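PDB 6RBN: Afp3 from Serratia entomophila, which probably serves as a sheath subunit of the anti-feeding prophage, a contractile injection system, in its extended state. Local coordinates for residues G45-I50 / P125-P130. Residues are numbered along the deposited sequence; the frame is centred on the assembly and turned at random.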
ATOM      1  N   GLY D  45     -10.992 -18.739 -76.129  1.00 93.50           N
ATOM      2  CA  GLY D  45     -10.981 -20.087 -75.598  1.00 93.50           C
ATOM      3  C   GLY D  45     -10.528 -20.170 -74.157  1.00 93.50           C
ATOM      4  O   GLY D  45     -10.190 -21.253 -73.671  1.00 93.50           O
ATOM      5  N   VAL D  46     -10.513 -19.035 -73.462  1.00 91.21           N
ATOM      6  CA  VAL D  46     -10.059 -18.993 -72.078  1.00 91.21           C
ATOM      7  C   VAL D  46     -11.205 -18.573 -71.169  1.00 91.21           C
ATOM      8  O   VAL D  46     -12.295 -18.228 -71.641  1.00 91.21           O
ATOM      9  CB  VAL D  46      -8.858 -18.045 -71.916  1.00 91.21           C
ATOM     10  CG1 VAL D  46      -7.681 -18.542 -72.729  1.00 91.21           C
ATOM     11  CG2 VAL D  46      -9.240 -16.640 -72.327  1.00 91.21           C
ATOM     12  N   ILE D  47     -10.963 -18.598 -69.864  1.00 85.53           N
ATOM     13  CA  ILE D  47     -11.950 -18.222 -68.861  1.00 85.53           C
ATOM     14  C   ILE D  47     -11.617 -16.831 -68.345  1.00 85.53           C
ATOM     15  O   ILE D  47     -10.494 -16.583 -67.892  1.00 85.53           O
ATOM     16  CB  ILE D  47     -11.985 -19.243 -67.712  1.00 85.53           C
ATOM     17  CG1 ILE D  47     -12.486 -20.594 -68.217  1.00 85.53           C
ATOM     18  CG2 ILE D  47     -12.838 -18.742 -66.568  1.00 85.53           C
ATOM     19  CD1 ILE D  47     -12.335 -21.707 -67.220  1.00 85.53           C
ATOM     20  N   THR D  48     -12.587 -15.923 -68.419  1.00 87.06           N
ATOM     21  CA  THR D  48     -12.406 -14.546 -67.987  1.00 87.06           C
ATOM     22  C   THR D  48     -13.306 -14.240 -66.799  1.00 87.06           C
ATOM     23  O   THR D  48     -14.404 -14.787 -66.674  1.00 87.06           O
ATOM     24  CB  THR D  48     -12.710 -13.562 -69.114  1.00 87.06           C
ATOM     25  OG1 THR D  48     -14.070 -13.724 -69.531  1.00 87.06           O
ATOM     26  CG2 THR D  48     -11.797 -13.813 -70.291  1.00 87.06           C
ATOM     27  N   ARG D  49     -12.834 -13.348 -65.933  1.00 87.01           N
ATOM     28  CA  ARG D  49     -13.589 -12.918 -64.767  1.00 87.01           C
ATOM     29  C   ARG D  49     -14.393 -11.671 -65.107  1.00 87.01           C
ATOM     30  O   ARG D  49     -13.856 -10.716 -65.675  1.00 87.01           O
ATOM     31  CB  ARG D  49     -12.653 -12.633 -63.593  1.00 87.01           C
ATOM     32  CG  ARG D  49     -13.373 -12.286 -62.310  1.00 87.01           C
ATOM     33  CD  ARG D  49     -12.403 -12.018 -61.183  1.00 87.01           C
ATOM     34  NE  ARG D  49     -13.102 -11.712 -59.943  1.00 87.01           N
ATOM     35  CZ  ARG D  49     -13.480 -10.490 -59.584  1.00 87.01           C
ATOM     36  NH1 ARG D  49     -13.227  -9.458 -60.374  1.00 87.01           N
ATOM     37  NH2 ARG D  49     -14.112 -10.302 -58.435  1.00 87.01           N
ATOM     38  N   ILE D  50     -15.677 -11.685 -64.762  1.00 86.62           N
ATOM     39  CA  ILE D  50     -16.602 -10.603 -65.081  1.00 86.62           C
ATOM     40  C   ILE D  50     -17.144 -10.083 -63.755  1.00 86.62           C
ATOM     41  O   ILE D  50     -18.143 -10.593 -63.237  1.00 86.62           O
ATOM     42  CB  ILE D  50     -17.726 -11.068 -66.012  1.00 86.62           C
ATOM     43  CG1 ILE D  50     -17.130 -11.631 -67.295  1.00 86.62           C
ATOM     44  CG2 ILE D  50     -18.641  -9.929 -66.381  1.00 86.62           C
ATOM     45  CD1 ILE D  50     -16.334 -10.629 -68.090  1.00 86.62           C
ATOM     46  N   PRO D 125     -18.569 -12.689 -58.795  1.00 91.19           N
ATOM     47  CA  PRO D 125     -17.396 -12.515 -59.670  1.00 91.19           C
ATOM     48  C   PRO D 125     -17.549 -13.149 -61.045  1.00 91.19           C
ATOM     49  O   PRO D 125     -16.844 -12.738 -61.974  1.00 91.19           O
ATOM     50  CB  PRO D 125     -16.264 -13.161 -58.859  1.00 91.19           C
ATOM     51  CG  PRO D 125     -16.728 -13.097 -57.440  1.00 91.19           C
ATOM     52  CD  PRO D 125     -18.209 -13.314 -57.511  1.00 91.19           C
ATOM     53  N   CYS D 126     -18.394 -14.181 -61.180  1.00 86.95           N
ATOM     54  CA  CYS D 126     -19.009 -14.609 -62.441  1.00 86.95           C
ATOM     55  C   CYS D 126     -18.038 -14.932 -63.580  1.00 86.95           C
ATOM     56  O   CYS D 126     -17.920 -14.153 -64.528  1.00 86.95           O
ATOM     57  CB  CYS D 126     -20.002 -13.538 -62.902  1.00 86.95           C
ATOM     58  SG  CYS D 126     -21.077 -14.006 -64.274  1.00 86.95           S
ATOM     59  N   TYR D 127     -17.280 -16.016 -63.467  1.00 84.26           N
ATOM     60  CA  TYR D 127     -16.405 -16.452 -64.547  1.00 84.26           C
ATOM     61  C   TYR D 127     -17.217 -16.915 -65.753  1.00 84.26           C
ATOM     62  O   TYR D 127     -18.298 -17.488 -65.614  1.00 84.26           O
ATOM     63  CB  TYR D 127     -15.478 -17.570 -64.071  1.00 84.26           C
ATOM     64  CG  TYR D 127     -14.429 -17.091 -63.102  1.00 84.26           C
ATOM     65  CD1 TYR D 127     -13.239 -16.540 -63.554  1.00 84.26           C
ATOM     66  CD2 TYR D 127     -14.645 -17.150 -61.739  1.00 84.26           C
ATOM     67  CE1 TYR D 127     -12.288 -16.088 -62.674  1.00 84.26           C
ATOM     68  CE2 TYR D 127     -13.703 -16.695 -60.852  1.00 84.26           C
ATOM     69  CZ  TYR D 127     -12.524 -16.167 -61.322  1.00 84.26           C
ATOM     70  OH  TYR D 127     -11.580 -15.716 -60.435  1.00 84.26           O
ATOM     71  N   LEU D 128     -16.698 -16.633 -66.947  1.00 83.33           N
ATOM     72  CA  LEU D 128     -17.349 -17.002 -68.197  1.00 83.33           C
ATOM     73  C   LEU D 128     -16.398 -17.806 -69.068  1.00 83.33           C
ATOM     74  O   LEU D 128     -15.194 -17.546 -69.087  1.00 83.33           O
ATOM     75  CB  LEU D 128     -17.813 -15.783 -68.993  1.00 83.33           C
ATOM     76  CG  LEU D 128     -18.858 -14.841 -68.410  1.00 83.33           C
ATOM     77  CD1 LEU D 128     -19.185 -13.782 -69.440  1.00 83.33           C
ATOM     78  CD2 LEU D 128     -20.095 -15.584 -67.977  1.00 83.33           C
ATOM     79  N   TYR D 129     -16.948 -18.770 -69.797  1.00 87.29           N
ATOM     80  CA  TYR D 129     -16.197 -19.533 -70.794  1.00 87.29           C
ATOM     81  C   TYR D 129     -16.962 -19.526 -72.107  1.00 87.29           C
ATOM     82  O   TYR D 129     -17.921 -20.301 -72.269  1.00 87.29           O
ATOM     83  CB  TYR D 129     -15.958 -20.964 -70.323  1.00 87.29           C
ATOM     84  CG  TYR D 129     -15.162 -21.794 -71.300  1.00 87.29           C
ATOM     85  CD1 TYR D 129     -13.803 -21.580 -71.468  1.00 87.29           C
ATOM     86  CD2 TYR D 129     -15.767 -22.795 -72.047  1.00 87.29           C
ATOM     87  CE1 TYR D 129     -13.069 -22.333 -72.356  1.00 87.29           C
ATOM     88  CE2 TYR D 129     -15.039 -23.554 -72.936  1.00 87.29           C
ATOM     89  CZ  TYR D 129     -13.692 -23.316 -73.085  1.00 87.29           C
ATOM     90  OH  TYR D 129     -12.960 -24.068 -73.969  1.00 87.29           O
ATOM     91  N   PRO D 130     -16.591 -18.675 -73.068  1.00 88.55           N
ATOM     92  CA  PRO D 130     -17.298 -18.661 -74.356  1.00 88.55           C
ATOM     93  C   PRO D 130     -17.011 -19.893 -75.202  1.00 88.55           C
ATOM     94  O   PRO D 130     -15.871 -20.149 -75.599  1.00 88.55           O
ATOM     95  CB  PRO D 130     -16.783 -17.382 -75.022  1.00 88.55           C
ATOM     96  CG  PRO D 130     -15.468 -17.131 -74.395  1.00 88.55           C
ATOM     97  CD  PRO D 130     -15.572 -17.616 -72.984  1.00 88.55           C
TER
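Strand 48-49 pairs antiparallel with strand 127-130 at one side of a small mixed sheet in this phage-tail-sheath-family protein; strand 31-34 runs parallel to 127-130 on its other side, where Phe32 bonds the backbones of Tyr127 and Tyr129. Thr48 and Leu128 form the hydrogen-bonded pair. Thr48 N reaches Leu128 O at 3.1 Å, in the carbonyl plane, and Leu128 N returns to Thr48 O at 3.0 Å, nearly along the C=O axis. Beyond this pair the ladder frays: Ile50 N shares weak bonds between Pro125 O and Cys126 O. The Arg49 side chain, CG anti to the backbone N (chi1 -175°) and extended as far as NE, runs obliquely across the Tyr127 ring. Its CB lies 3.6 Å from Tyr127 CE1, CG sits over one face of that ring, and CD approaches the phenol oxygen, which is hydrogen-bonded to Glu152. NE and NH2 then settle against Pro125 CB, the guanidinium plane standing 75° from the Tyr127 ring. Ile47 sits between two tyrosines, crossing both at about a right angle: CG2, anti to its own N, meets Tyr127 CD1 at 3.8 Å, while CG1 meets Tyr129 CD1. Leu31 packs on Ile47 and Tyr127. From the Thr48-Leu128 face, Leu128 CD1 touches Ile50 CG1 at 3.7 Å, and Tyr56 of helix 53-59 packs against both residues, joining sheet to helix. At the far end, Tyr129 has CG anti to its N (chi1 -179°), which brings the ring edge to the loop, with CE1 3.3 Å from Gly45 O.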